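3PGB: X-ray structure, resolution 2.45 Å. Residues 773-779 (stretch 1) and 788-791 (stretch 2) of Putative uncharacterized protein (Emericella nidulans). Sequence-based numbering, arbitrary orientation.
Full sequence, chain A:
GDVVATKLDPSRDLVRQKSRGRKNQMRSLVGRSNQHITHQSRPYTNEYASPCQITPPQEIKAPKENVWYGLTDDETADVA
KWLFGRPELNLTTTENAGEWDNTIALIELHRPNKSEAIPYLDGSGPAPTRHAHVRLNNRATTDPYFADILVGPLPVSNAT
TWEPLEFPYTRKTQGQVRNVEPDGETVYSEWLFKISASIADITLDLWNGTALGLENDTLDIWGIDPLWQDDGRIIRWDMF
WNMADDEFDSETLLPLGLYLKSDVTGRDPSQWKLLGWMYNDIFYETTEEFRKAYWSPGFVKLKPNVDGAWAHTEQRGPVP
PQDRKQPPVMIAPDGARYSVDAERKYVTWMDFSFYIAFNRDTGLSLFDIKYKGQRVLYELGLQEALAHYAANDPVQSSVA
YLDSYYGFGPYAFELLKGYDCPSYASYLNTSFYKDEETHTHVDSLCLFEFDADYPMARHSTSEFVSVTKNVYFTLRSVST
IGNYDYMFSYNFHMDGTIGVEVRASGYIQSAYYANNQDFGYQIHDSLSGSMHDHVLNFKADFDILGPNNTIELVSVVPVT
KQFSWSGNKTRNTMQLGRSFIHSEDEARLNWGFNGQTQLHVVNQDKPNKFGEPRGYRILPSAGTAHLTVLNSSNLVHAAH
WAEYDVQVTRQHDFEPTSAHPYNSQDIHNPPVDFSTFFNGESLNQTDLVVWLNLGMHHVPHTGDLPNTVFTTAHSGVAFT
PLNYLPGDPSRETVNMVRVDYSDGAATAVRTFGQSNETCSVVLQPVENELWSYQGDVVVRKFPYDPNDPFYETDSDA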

ATOM      1  N   TYR A 773      19.108  25.073 -10.443  1.00 30.63           N
ATOM      2  CA  TYR A 773      19.749  23.874  -9.911  1.00 30.94           C
ATOM      3  C   TYR A 773      21.256  24.100  -9.933  1.00 31.60           C
ATOM      4  O   TYR A 773      21.822  24.425 -10.982  1.00 31.73           O
ATOM      5  CB  TYR A 773      19.380  22.637 -10.746  1.00 30.68           C
ATOM      6  CG  TYR A 773      19.690  21.311 -10.075  1.00 29.77           C
ATOM      7  CD1 TYR A 773      20.922  20.686 -10.246  1.00 28.49           C
ATOM      8  CD2 TYR A 773      18.738  20.677  -9.277  1.00 28.88           C
ATOM      9  CE1 TYR A 773      21.198  19.469  -9.634  1.00 27.74           C
ATOM     10  CE2 TYR A 773      19.008  19.463  -8.664  1.00 27.67           C
ATOM     11  CZ  TYR A 773      20.236  18.867  -8.843  1.00 27.30           C
ATOM     12  OH  TYR A 773      20.496  17.667  -8.226  1.00 27.08           O
ATOM     13  N   GLN A 774      21.896  23.954  -8.774  1.00 32.34           N
ATOM     14  CA  GLN A 774      23.348  24.154  -8.659  1.00 32.97           C
ATOM     15  C   GLN A 774      24.094  22.873  -8.299  1.00 33.27           C
ATOM     16  O   GLN A 774      25.215  22.644  -8.765  1.00 33.35           O
ATOM     17  CB  GLN A 774      23.672  25.271  -7.657  1.00 33.09           C
ATOM     18  CG  GLN A 774      23.170  25.053  -6.236  1.00 33.47           C
ATOM     19  CD  GLN A 774      23.243  26.321  -5.404  1.00 33.79           C
ATOM     20  OE1 GLN A 774      22.268  26.711  -4.763  1.00 34.22           O
ATOM     21  NE2 GLN A 774      24.397  26.981  -5.426  1.00 34.28           N
ATOM     22  N   GLY A 775      23.474  22.042  -7.472  1.00 33.77           N
ATOM     23  CA  GLY A 775      24.061  20.767  -7.092  1.00 34.18           C
ATOM     24  C   GLY A 775      24.882  20.872  -5.821  1.00 34.45           C
ATOM     25  O   GLY A 775      24.428  21.437  -4.822  1.00 34.36           O
ATOM     26  N   ASP A 776      26.099  20.339  -5.871  1.00 34.67           N
ATOM     27  CA  ASP A 776      26.900  20.114  -4.670  1.00 34.94           C
ATOM     28  C   ASP A 776      27.864  21.272  -4.400  1.00 34.76           C
ATOM     29  O   ASP A 776      28.768  21.525  -5.189  1.00 34.69           O
ATOM     30  CB  ASP A 776      27.660  18.787  -4.810  1.00 35.18           C
ATOM     31  CG  ASP A 776      28.748  18.612  -3.768  1.00 35.89           C
ATOM     32  OD1 ASP A 776      28.638  19.220  -2.675  1.00 36.80           O
ATOM     33  OD2 ASP A 776      29.714  17.863  -4.050  1.00 36.67           O
ATOM     34  N   VAL A 777      27.674  21.952  -3.270  1.00 34.68           N
ATOM     35  CA  VAL A 777      28.512  23.091  -2.894  1.00 34.76           C
ATOM     36  C   VAL A 777      29.637  22.657  -1.957  1.00 34.87           C
ATOM     37  O   VAL A 777      29.397  22.322  -0.799  1.00 34.46           O
ATOM     38  CB  VAL A 777      27.683  24.196  -2.226  1.00 34.75           C
ATOM     39  CG1 VAL A 777      28.573  25.380  -1.851  1.00 34.81           C
ATOM     40  CG2 VAL A 777      26.556  24.633  -3.149  1.00 34.70           C
ATOM     41  N   VAL A 778      30.867  22.687  -2.469  1.00 35.32           N
ATOM     42  CA  VAL A 778      32.032  22.187  -1.745  1.00 35.74           C
ATOM     43  C   VAL A 778      32.784  23.323  -1.048  1.00 36.12           C
ATOM     44  O   VAL A 778      33.048  24.360  -1.654  1.00 35.99           O
ATOM     45  CB  VAL A 778      33.014  21.445  -2.689  1.00 35.71           C
ATOM     46  CG1 VAL A 778      34.041  20.660  -1.878  1.00 35.64           C
ATOM     47  CG2 VAL A 778      32.262  20.512  -3.640  1.00 35.66           C
ATOM     48  N   VAL A 779      33.107  23.114   0.229  1.00 36.74           N
ATOM     49  CA  VAL A 779      33.945  24.030   1.010  1.00 37.24           C
ATOM     50  C   VAL A 779      35.115  23.246   1.605  1.00 37.70           C
ATOM     51  O   VAL A 779      34.900  22.267   2.326  1.00 37.81           O
ATOM     52  CB  VAL A 779      33.157  24.685   2.174  1.00 37.24           C
ATOM     53  CG1 VAL A 779      34.108  25.376   3.147  1.00 37.26           C
ATOM     54  CG2 VAL A 779      32.118  25.669   1.645  1.00 37.41           C
ATOM     55  N   ASP A 788      35.555  30.659   0.175  1.00 50.04           N
ATOM     56  CA  ASP A 788      35.795  30.330  -1.234  1.00 50.11           C
ATOM     57  C   ASP A 788      35.185  28.971  -1.627  1.00 50.22           C
ATOM     58  O   ASP A 788      35.919  28.027  -1.938  1.00 50.17           O
ATOM     59  CB  ASP A 788      37.298  30.350  -1.531  1.00 50.06           C
ATOM     60  N   PRO A 789      33.835  28.871  -1.626  1.00 50.32           N
ATOM     61  CA  PRO A 789      33.173  27.645  -2.074  1.00 50.31           C
ATOM     62  C   PRO A 789      33.271  27.469  -3.583  1.00 50.37           C
ATOM     63  O   PRO A 789      33.542  28.430  -4.302  1.00 50.44           O
ATOM     64  CB  PRO A 789      31.717  27.858  -1.654  1.00 50.26           C
ATOM     65  CG  PRO A 789      31.539  29.316  -1.670  1.00 50.35           C
ATOM     66  CD  PRO A 789      32.854  29.898  -1.228  1.00 50.34           C
ATOM     67  N   PHE A 790      33.044  26.248  -4.054  1.00 50.48           N
ATOM     68  CA  PHE A 790      33.220  25.924  -5.467  1.00 50.59           C
ATOM     69  C   PHE A 790      32.501  24.619  -5.826  1.00 50.60           C
ATOM     70  O   PHE A 790      31.824  24.025  -4.985  1.00 50.50           O
ATOM     71  CB  PHE A 790      34.719  25.811  -5.788  1.00 50.61           C
ATOM     72  CG  PHE A 790      35.386  24.632  -5.140  1.00 50.72           C
ATOM     73  CD1 PHE A 790      35.606  23.459  -5.852  1.00 51.26           C
ATOM     74  CD2 PHE A 790      35.776  24.686  -3.811  1.00 50.83           C
ATOM     75  CE1 PHE A 790      36.215  22.363  -5.253  1.00 51.29           C
ATOM     76  CE2 PHE A 790      36.385  23.596  -3.204  1.00 51.09           C
ATOM     77  CZ  PHE A 790      36.606  22.434  -3.926  1.00 51.25           C
ATOM     78  N   TYR A 791      32.657  24.190  -7.078  1.00 50.70           N
ATOM     79  CA  TYR A 791      32.054  22.956  -7.580  1.00 50.71           C
ATOM     80  C   TYR A 791      33.089  22.156  -8.379  1.00 50.76           C
ATOM     81  O   TYR A 791      32.967  20.939  -8.556  1.00 50.77           O
ATOM     82  CB  TYR A 791      30.849  23.284  -8.469  1.00 50.70           C
ATOM     83  CG  TYR A 791      29.904  24.337  -7.909  1.00 50.69           C
ATOM     84  CD1 TYR A 791      28.734  23.971  -7.249  1.00 50.57           C
ATOM     85  CD2 TYR A 791      30.174  25.701  -8.057  1.00 50.40           C
ATOM     86  CE1 TYR A 791      27.859  24.930  -6.738  1.00 50.40           C
ATOM     87  CE2 TYR A 791      29.306  26.668  -7.548  1.00 50.27           C
ATOM     88  CZ  TYR A 791      28.149  26.275  -6.890  1.00 50.20           C
ATOM     89  OH  TYR A 791      27.275  27.216  -6.394  1.00 49.77           O
TER

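The contact is built on a single antiparallel pairing, Val 778 with Phe 790, in which each residue satisfies both the backbone donor and the backbone acceptor of the other. Val 778 N donates to Phe 790 O at 3.0 Å with an N-H...O angle of 162°, and Phe 790 N donates to Val 778 O at 3.1 Å and 150°. This is the closed, two-bond ring of a hydrogen-bonded antiparallel pair, with the CA atoms of Val 778 and Phe 790 5.4 Å apart. The strand directions differ by 144°, well short of strict antiparallel alignment, and the spacing is uneven along the register: CA of Val 779 lies 4.8 Å from CA of Pro 789, whereas CA of Val 777 and CA of Tyr 791 are 5.9 Å apart.

Val 778 O has a second neighbour. Pro 789 CA approaches it at 3.3 Å, with an angle of 128° at the hydrogen, a CA-H...O contact that supplements the N-H...O hydrogen bond from Phe 790 N. Proline has no amide hydrogen, so Pro 789 cannot offer a backbone donor of its own; its CB instead packs against Val 777 CG1 and Val 779 CG2, each at 4.0 Å.

The side chains of the paired residues lie on the same face of the sheet. Phe 790, with chi1 at 68° (p), lays its ring over Val 778, so that Val 778 CB sits 4.1 Å from the ring centroid and only 17° off the ring normal. This places the CB hydrogen in position for a CH-pi interaction, while Val 778 CG1 reaches Phe 790 CZ at 3.7 Å. The ring thus covers the valine beside the backbone hydrogen bonds.

Tyr 791 extends the contact beyond the pair. Its side chain, with chi1 at -45° (m), runs back along stretch 1 to Gln 774, whose amide NE2 donates to Tyr 791 OH at 3.0 Å. The N-H...O angle of 137° is more bent than those of the backbone bonds. Gln 774, with chi1 in the p well, thereby satisfies one side-chain donor through the tyrosine hydroxyl. Along the way the Tyr 791 ring meets Val 777 CG2, 3.8 Å from its CE1, and Asp 776 O, 3.2 Å from its CD1. Asp 776 O receives no hydrogen bond from stretch 2; the carboxylate of Asp 776 likewise takes no part here, its OD2 being hydrogen-bonded elsewhere in the structure.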